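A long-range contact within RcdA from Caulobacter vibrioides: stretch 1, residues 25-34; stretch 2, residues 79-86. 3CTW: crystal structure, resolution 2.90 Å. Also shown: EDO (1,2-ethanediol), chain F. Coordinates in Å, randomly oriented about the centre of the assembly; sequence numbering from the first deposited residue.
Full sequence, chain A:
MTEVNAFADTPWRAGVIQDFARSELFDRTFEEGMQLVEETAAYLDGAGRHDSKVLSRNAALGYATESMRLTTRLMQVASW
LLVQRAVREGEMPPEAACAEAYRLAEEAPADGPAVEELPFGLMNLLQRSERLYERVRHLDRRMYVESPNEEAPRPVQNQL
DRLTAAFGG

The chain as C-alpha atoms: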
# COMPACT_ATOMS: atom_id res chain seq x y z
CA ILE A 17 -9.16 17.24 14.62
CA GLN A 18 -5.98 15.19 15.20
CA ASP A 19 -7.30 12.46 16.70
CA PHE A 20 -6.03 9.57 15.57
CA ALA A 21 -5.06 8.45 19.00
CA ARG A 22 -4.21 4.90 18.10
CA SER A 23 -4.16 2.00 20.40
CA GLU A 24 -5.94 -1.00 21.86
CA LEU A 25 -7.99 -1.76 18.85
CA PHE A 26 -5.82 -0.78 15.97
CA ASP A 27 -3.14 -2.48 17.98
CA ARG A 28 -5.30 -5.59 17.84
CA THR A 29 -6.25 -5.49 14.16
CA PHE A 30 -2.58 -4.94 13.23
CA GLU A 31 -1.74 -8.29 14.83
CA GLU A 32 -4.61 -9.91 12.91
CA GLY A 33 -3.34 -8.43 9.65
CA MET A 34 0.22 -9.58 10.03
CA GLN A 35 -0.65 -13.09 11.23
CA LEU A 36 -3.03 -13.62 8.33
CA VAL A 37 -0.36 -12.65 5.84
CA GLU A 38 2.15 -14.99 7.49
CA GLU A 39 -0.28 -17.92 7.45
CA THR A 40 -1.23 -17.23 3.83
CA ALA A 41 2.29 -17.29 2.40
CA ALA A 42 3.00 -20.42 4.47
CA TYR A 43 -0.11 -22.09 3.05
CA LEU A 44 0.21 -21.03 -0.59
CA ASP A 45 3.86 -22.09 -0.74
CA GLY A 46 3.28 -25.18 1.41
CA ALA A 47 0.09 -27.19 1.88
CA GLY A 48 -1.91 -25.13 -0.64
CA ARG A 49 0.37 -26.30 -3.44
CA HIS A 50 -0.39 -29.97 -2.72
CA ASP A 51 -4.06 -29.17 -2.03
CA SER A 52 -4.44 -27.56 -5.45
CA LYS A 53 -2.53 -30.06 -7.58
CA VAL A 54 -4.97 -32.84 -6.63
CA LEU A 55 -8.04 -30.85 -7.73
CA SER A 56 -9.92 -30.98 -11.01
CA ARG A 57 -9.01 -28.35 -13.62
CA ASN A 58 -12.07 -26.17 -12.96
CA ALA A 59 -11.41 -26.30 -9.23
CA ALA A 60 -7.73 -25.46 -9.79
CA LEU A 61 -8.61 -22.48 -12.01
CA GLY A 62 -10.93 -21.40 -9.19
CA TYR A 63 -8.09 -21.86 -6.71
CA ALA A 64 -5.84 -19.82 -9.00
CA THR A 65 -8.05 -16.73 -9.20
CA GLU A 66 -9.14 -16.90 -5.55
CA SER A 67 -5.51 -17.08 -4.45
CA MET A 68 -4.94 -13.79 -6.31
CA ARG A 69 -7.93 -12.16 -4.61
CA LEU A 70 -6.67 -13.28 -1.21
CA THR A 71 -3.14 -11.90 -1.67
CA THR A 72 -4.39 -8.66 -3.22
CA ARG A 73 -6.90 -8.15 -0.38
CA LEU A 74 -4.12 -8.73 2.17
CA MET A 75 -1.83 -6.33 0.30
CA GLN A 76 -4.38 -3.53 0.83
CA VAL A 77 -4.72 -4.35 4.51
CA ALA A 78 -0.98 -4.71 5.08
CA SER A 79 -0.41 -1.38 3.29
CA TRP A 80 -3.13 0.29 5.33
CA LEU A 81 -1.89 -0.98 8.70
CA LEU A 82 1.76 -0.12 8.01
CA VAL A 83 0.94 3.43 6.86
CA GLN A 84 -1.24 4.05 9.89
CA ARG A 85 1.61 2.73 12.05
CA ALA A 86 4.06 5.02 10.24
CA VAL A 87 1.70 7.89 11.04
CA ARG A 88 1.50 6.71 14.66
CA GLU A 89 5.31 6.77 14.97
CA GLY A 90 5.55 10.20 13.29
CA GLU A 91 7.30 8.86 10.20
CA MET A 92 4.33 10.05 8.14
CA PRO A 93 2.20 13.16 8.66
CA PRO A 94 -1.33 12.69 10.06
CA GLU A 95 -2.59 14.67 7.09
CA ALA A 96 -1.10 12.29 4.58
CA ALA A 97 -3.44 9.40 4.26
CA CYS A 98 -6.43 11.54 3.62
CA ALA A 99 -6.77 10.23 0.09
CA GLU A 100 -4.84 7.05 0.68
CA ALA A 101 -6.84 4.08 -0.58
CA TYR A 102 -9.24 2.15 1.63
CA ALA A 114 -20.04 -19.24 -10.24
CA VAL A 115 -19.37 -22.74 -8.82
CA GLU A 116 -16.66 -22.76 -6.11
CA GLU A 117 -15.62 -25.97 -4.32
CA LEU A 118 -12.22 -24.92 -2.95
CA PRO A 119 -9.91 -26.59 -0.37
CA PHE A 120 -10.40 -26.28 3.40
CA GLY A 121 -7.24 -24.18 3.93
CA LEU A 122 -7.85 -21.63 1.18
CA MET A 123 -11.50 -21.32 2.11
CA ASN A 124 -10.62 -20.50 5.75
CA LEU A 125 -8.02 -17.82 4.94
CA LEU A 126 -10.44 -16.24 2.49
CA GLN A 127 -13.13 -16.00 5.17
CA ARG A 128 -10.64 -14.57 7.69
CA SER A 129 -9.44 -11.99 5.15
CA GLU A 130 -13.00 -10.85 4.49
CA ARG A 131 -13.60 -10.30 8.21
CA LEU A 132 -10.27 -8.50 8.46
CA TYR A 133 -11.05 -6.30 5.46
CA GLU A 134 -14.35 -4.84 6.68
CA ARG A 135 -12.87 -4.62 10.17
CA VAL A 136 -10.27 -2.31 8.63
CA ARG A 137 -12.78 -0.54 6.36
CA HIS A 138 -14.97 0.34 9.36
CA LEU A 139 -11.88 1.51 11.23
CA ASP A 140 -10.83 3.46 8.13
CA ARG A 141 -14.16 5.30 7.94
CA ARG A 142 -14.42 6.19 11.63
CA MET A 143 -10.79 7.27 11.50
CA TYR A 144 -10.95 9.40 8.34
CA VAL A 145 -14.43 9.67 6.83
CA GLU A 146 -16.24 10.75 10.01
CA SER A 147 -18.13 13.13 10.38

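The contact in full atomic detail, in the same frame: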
# COMPACT_ATOMS: atom_id res chain seq x y z
N LEU A 25 -7.31 -1.13 19.94
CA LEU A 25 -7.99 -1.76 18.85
C LEU A 25 -7.09 -1.85 17.63
O LEU A 25 -6.64 -2.91 17.23
CB LEU A 25 -9.23 -0.98 18.55
CG LEU A 25 -10.07 -1.82 17.65
CD1 LEU A 25 -11.14 -1.00 17.02
CD2 LEU A 25 -9.11 -2.32 16.65
N PHE A 26 -6.82 -0.74 17.00
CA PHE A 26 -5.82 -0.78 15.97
C PHE A 26 -4.86 -1.86 16.42
O PHE A 26 -4.71 -2.90 15.79
CB PHE A 26 -5.09 0.55 15.89
CG PHE A 26 -4.03 0.56 14.86
CD1 PHE A 26 -4.34 0.73 13.54
CD2 PHE A 26 -2.72 0.37 15.21
CE1 PHE A 26 -3.36 0.73 12.59
CE2 PHE A 26 -1.73 0.38 14.26
CZ PHE A 26 -2.06 0.55 12.95
N ASP A 27 -4.20 -1.61 17.54
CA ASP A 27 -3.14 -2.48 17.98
C ASP A 27 -3.51 -3.95 17.85
O ASP A 27 -2.64 -4.80 17.70
CB ASP A 27 -2.76 -2.17 19.42
CG ASP A 27 -1.40 -2.72 19.79
OD1 ASP A 27 -0.56 -2.94 18.89
OD2 ASP A 27 -1.16 -2.91 21.01
N ARG A 28 -4.81 -4.22 17.92
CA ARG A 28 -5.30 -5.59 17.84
C ARG A 28 -5.41 -6.03 16.39
O ARG A 28 -4.94 -7.11 16.02
CB ARG A 28 -6.64 -5.76 18.56
CG ARG A 28 -6.88 -7.19 19.00
CD ARG A 28 -8.36 -7.50 19.17
NE ARG A 28 -8.97 -6.75 20.26
CZ ARG A 28 -9.79 -5.72 20.09
NH1 ARG A 28 -10.09 -5.29 18.87
NH2 ARG A 28 -10.30 -5.11 21.15
N THR A 29 -6.01 -5.18 15.57
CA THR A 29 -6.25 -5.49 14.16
C THR A 29 -4.96 -5.49 13.32
O THR A 29 -4.92 -6.09 12.25
CB THR A 29 -7.33 -4.55 13.54
OG1 THR A 29 -7.60 -4.96 12.19
CG2 THR A 29 -6.84 -3.16 13.50
N PHE A 30 -3.92 -4.83 13.83
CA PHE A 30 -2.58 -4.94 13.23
C PHE A 30 -2.02 -6.35 13.36
O PHE A 30 -1.39 -6.87 12.44
CB PHE A 30 -1.61 -3.95 13.88
CG PHE A 30 -0.23 -3.95 13.25
CD1 PHE A 30 0.02 -3.18 12.13
CD2 PHE A 30 0.80 -4.71 13.78
CE1 PHE A 30 1.27 -3.17 11.54
CE2 PHE A 30 2.05 -4.70 13.18
CZ PHE A 30 2.28 -3.93 12.06
N GLU A 31 -2.22 -6.94 14.54
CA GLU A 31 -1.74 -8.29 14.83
C GLU A 31 -2.49 -9.31 13.99
O GLU A 31 -1.91 -10.32 13.57
CB GLU A 31 -1.89 -8.62 16.31
CG GLU A 31 -1.10 -7.74 17.26
CD GLU A 31 -1.40 -8.07 18.71
OE1 GLU A 31 -1.73 -9.24 19.01
OE2 GLU A 31 -1.31 -7.15 19.56
N GLU A 32 -3.77 -9.05 13.74
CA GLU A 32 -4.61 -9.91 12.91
C GLU A 32 -4.16 -9.86 11.45
O GLU A 32 -4.15 -10.88 10.76
CB GLU A 32 -6.08 -9.51 13.01
CG GLU A 32 -7.04 -10.45 12.26
CD GLU A 32 -8.48 -9.96 12.27
OE1 GLU A 32 -9.39 -10.75 11.94
OE2 GLU A 32 -8.70 -8.77 12.60
N GLY A 33 -3.78 -8.66 11.02
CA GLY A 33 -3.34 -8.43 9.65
C GLY A 33 -2.04 -9.11 9.31
O GLY A 33 -1.91 -9.71 8.25
N MET A 34 -1.11 -9.05 10.24
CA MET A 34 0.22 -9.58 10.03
C MET A 34 0.26 -11.08 10.15
O MET A 34 1.02 -11.74 9.44
CB MET A 34 1.20 -8.93 10.99
CG MET A 34 1.22 -7.41 10.86
SD MET A 34 1.81 -6.81 9.25
CE MET A 34 3.57 -7.07 9.41
N SER A 79 -0.77 -2.74 3.65
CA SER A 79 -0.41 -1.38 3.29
C SER A 79 -1.10 -0.35 4.17
O SER A 79 -0.50 0.67 4.53
CB SER A 79 -0.74 -1.12 1.82
OG SER A 79 -0.09 -2.04 0.97
N TRP A 80 -2.35 -0.62 4.53
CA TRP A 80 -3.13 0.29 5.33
C TRP A 80 -2.58 0.35 6.75
O TRP A 80 -2.33 1.44 7.29
CB TRP A 80 -4.60 -0.15 5.32
CG TRP A 80 -5.52 0.89 5.88
CD1 TRP A 80 -6.15 1.86 5.19
CD2 TRP A 80 -5.88 1.07 7.27
NE1 TRP A 80 -6.89 2.64 6.05
CE2 TRP A 80 -6.74 2.18 7.33
CE3 TRP A 80 -5.55 0.41 8.45
CZ2 TRP A 80 -7.29 2.63 8.53
CZ3 TRP A 80 -6.10 0.86 9.64
CH2 TRP A 80 -6.96 1.96 9.67
N LEU A 81 -2.37 -0.82 7.33
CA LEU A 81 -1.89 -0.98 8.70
C LEU A 81 -0.49 -0.43 8.91
O LEU A 81 -0.19 0.13 9.96
CB LEU A 81 -1.89 -2.46 9.07
CG LEU A 81 -3.08 -3.17 9.71
CD1 LEU A 81 -4.36 -2.83 9.02
CD2 LEU A 81 -2.83 -4.67 9.62
N LEU A 82 0.38 -0.59 7.91
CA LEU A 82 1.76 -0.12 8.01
C LEU A 82 1.86 1.40 7.87
O LEU A 82 2.69 2.03 8.54
CB LEU A 82 2.64 -0.83 6.99
CG LEU A 82 2.91 -2.31 7.19
CD1 LEU A 82 3.43 -2.87 5.90
CD2 LEU A 82 3.90 -2.57 8.32
N VAL A 83 1.01 1.98 7.03
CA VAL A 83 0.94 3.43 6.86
C VAL A 83 0.41 4.10 8.12
O VAL A 83 0.98 5.07 8.61
CB VAL A 83 0.10 3.83 5.63
CG1 VAL A 83 -0.23 5.31 5.66
CG2 VAL A 83 0.83 3.49 4.35
N GLN A 84 -0.66 3.53 8.67
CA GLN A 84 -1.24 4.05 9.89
C GLN A 84 -0.29 3.90 11.07
O GLN A 84 -0.34 4.71 12.00
CB GLN A 84 -2.58 3.36 10.18
CG GLN A 84 -3.67 3.61 9.14
CD GLN A 84 -4.01 5.08 8.99
OE1 GLN A 84 -4.12 5.59 7.88
NE2 GLN A 84 -4.17 5.78 10.11
N ARG A 85 0.57 2.89 11.03
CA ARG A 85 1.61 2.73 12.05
C ARG A 85 2.71 3.77 11.85
O ARG A 85 3.22 4.33 12.81
CB ARG A 85 2.21 1.31 12.05
CG ARG A 85 3.12 1.05 13.25
CD ARG A 85 3.81 -0.28 13.20
NE ARG A 85 4.72 -0.38 12.07
CZ ARG A 85 5.43 -1.46 11.79
NH1 ARG A 85 5.34 -2.52 12.58
NH2 ARG A 85 6.24 -1.49 10.74
N ALA A 86 3.05 4.03 10.58
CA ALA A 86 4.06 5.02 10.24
C ALA A 86 3.62 6.42 10.66
O ALA A 86 4.43 7.25 11.06
CB ALA A 86 4.38 4.98 8.73
C1 EDO F . 2.04 -1.95 16.75
O1 EDO F . 0.62 -1.73 16.85
C2 EDO F . 2.34 -3.45 16.62
O2 EDO F . 1.61 -4.23 17.58

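Two helices distant in sequence can be held together by packing alone, and this pair from RcdA is a compact example. The helix of stretch 1 crosses that of stretch 2 at 139° between their N-to-C directions, their axes approaching to 10.1 Å. No hydrogen bond links the stretches; backbone hydrogen bonds such as Phe30 N to Phe26 O and Arg85 N to Leu81 O run along each helix. The gap is filled mainly by apolar side chains, with Arg85 and Gln84 contributing, and 421 Å² is buried in total.

Along stretch 1, Leu25 lies beyond reach, and the first anchor is the buried Phe26. Its CA-to-CB bond points sideways, but with chi1 in t the long, flat side chain reaches across. Phe26 CE1 lies 4.0 Å from Trp80 CZ3 and 3.7 Å from Gln84 CB, while Phe26 CZ comes within 3.6 Å of Leu81 O. The Trp80 atom and this carbonyl oxygen both sit at the ring's edge. Asp27 takes no part; its OD1 instead accepts hydrogen bonds from both hydroxyls of an ethanediol, probably from the crystallisation liquor.

Leu81, also buried, points its CA-to-CB bond toward stretch 1 and touches Phe26, Thr29, Phe30 and Gly33. Leu81 CD2 lies 3.6 Å from Thr29 O.

One turn after Phe26, the partly exposed Phe30 repeats the solution, again sideways at CB and with chi1 in t. Phe30 CA lies 3.6 Å from Leu81 CD2, a methyl that the branched leucine presents to the backbone. Phe30 CD1 packs 3.7 Å from Leu81 CB, and Phe30 CE1 meets Leu82 CD2 at 4.2 Å, at the ring edge. Phe30 CZ approaches Arg85 NH1 to 3.4 Å, obliquely.

Gly33 CA lies 3.8 Å from Leu81 CD2. Glycine suits this position: an ideal CB would fall 2.3 Å from Leu81 CD2, a clash.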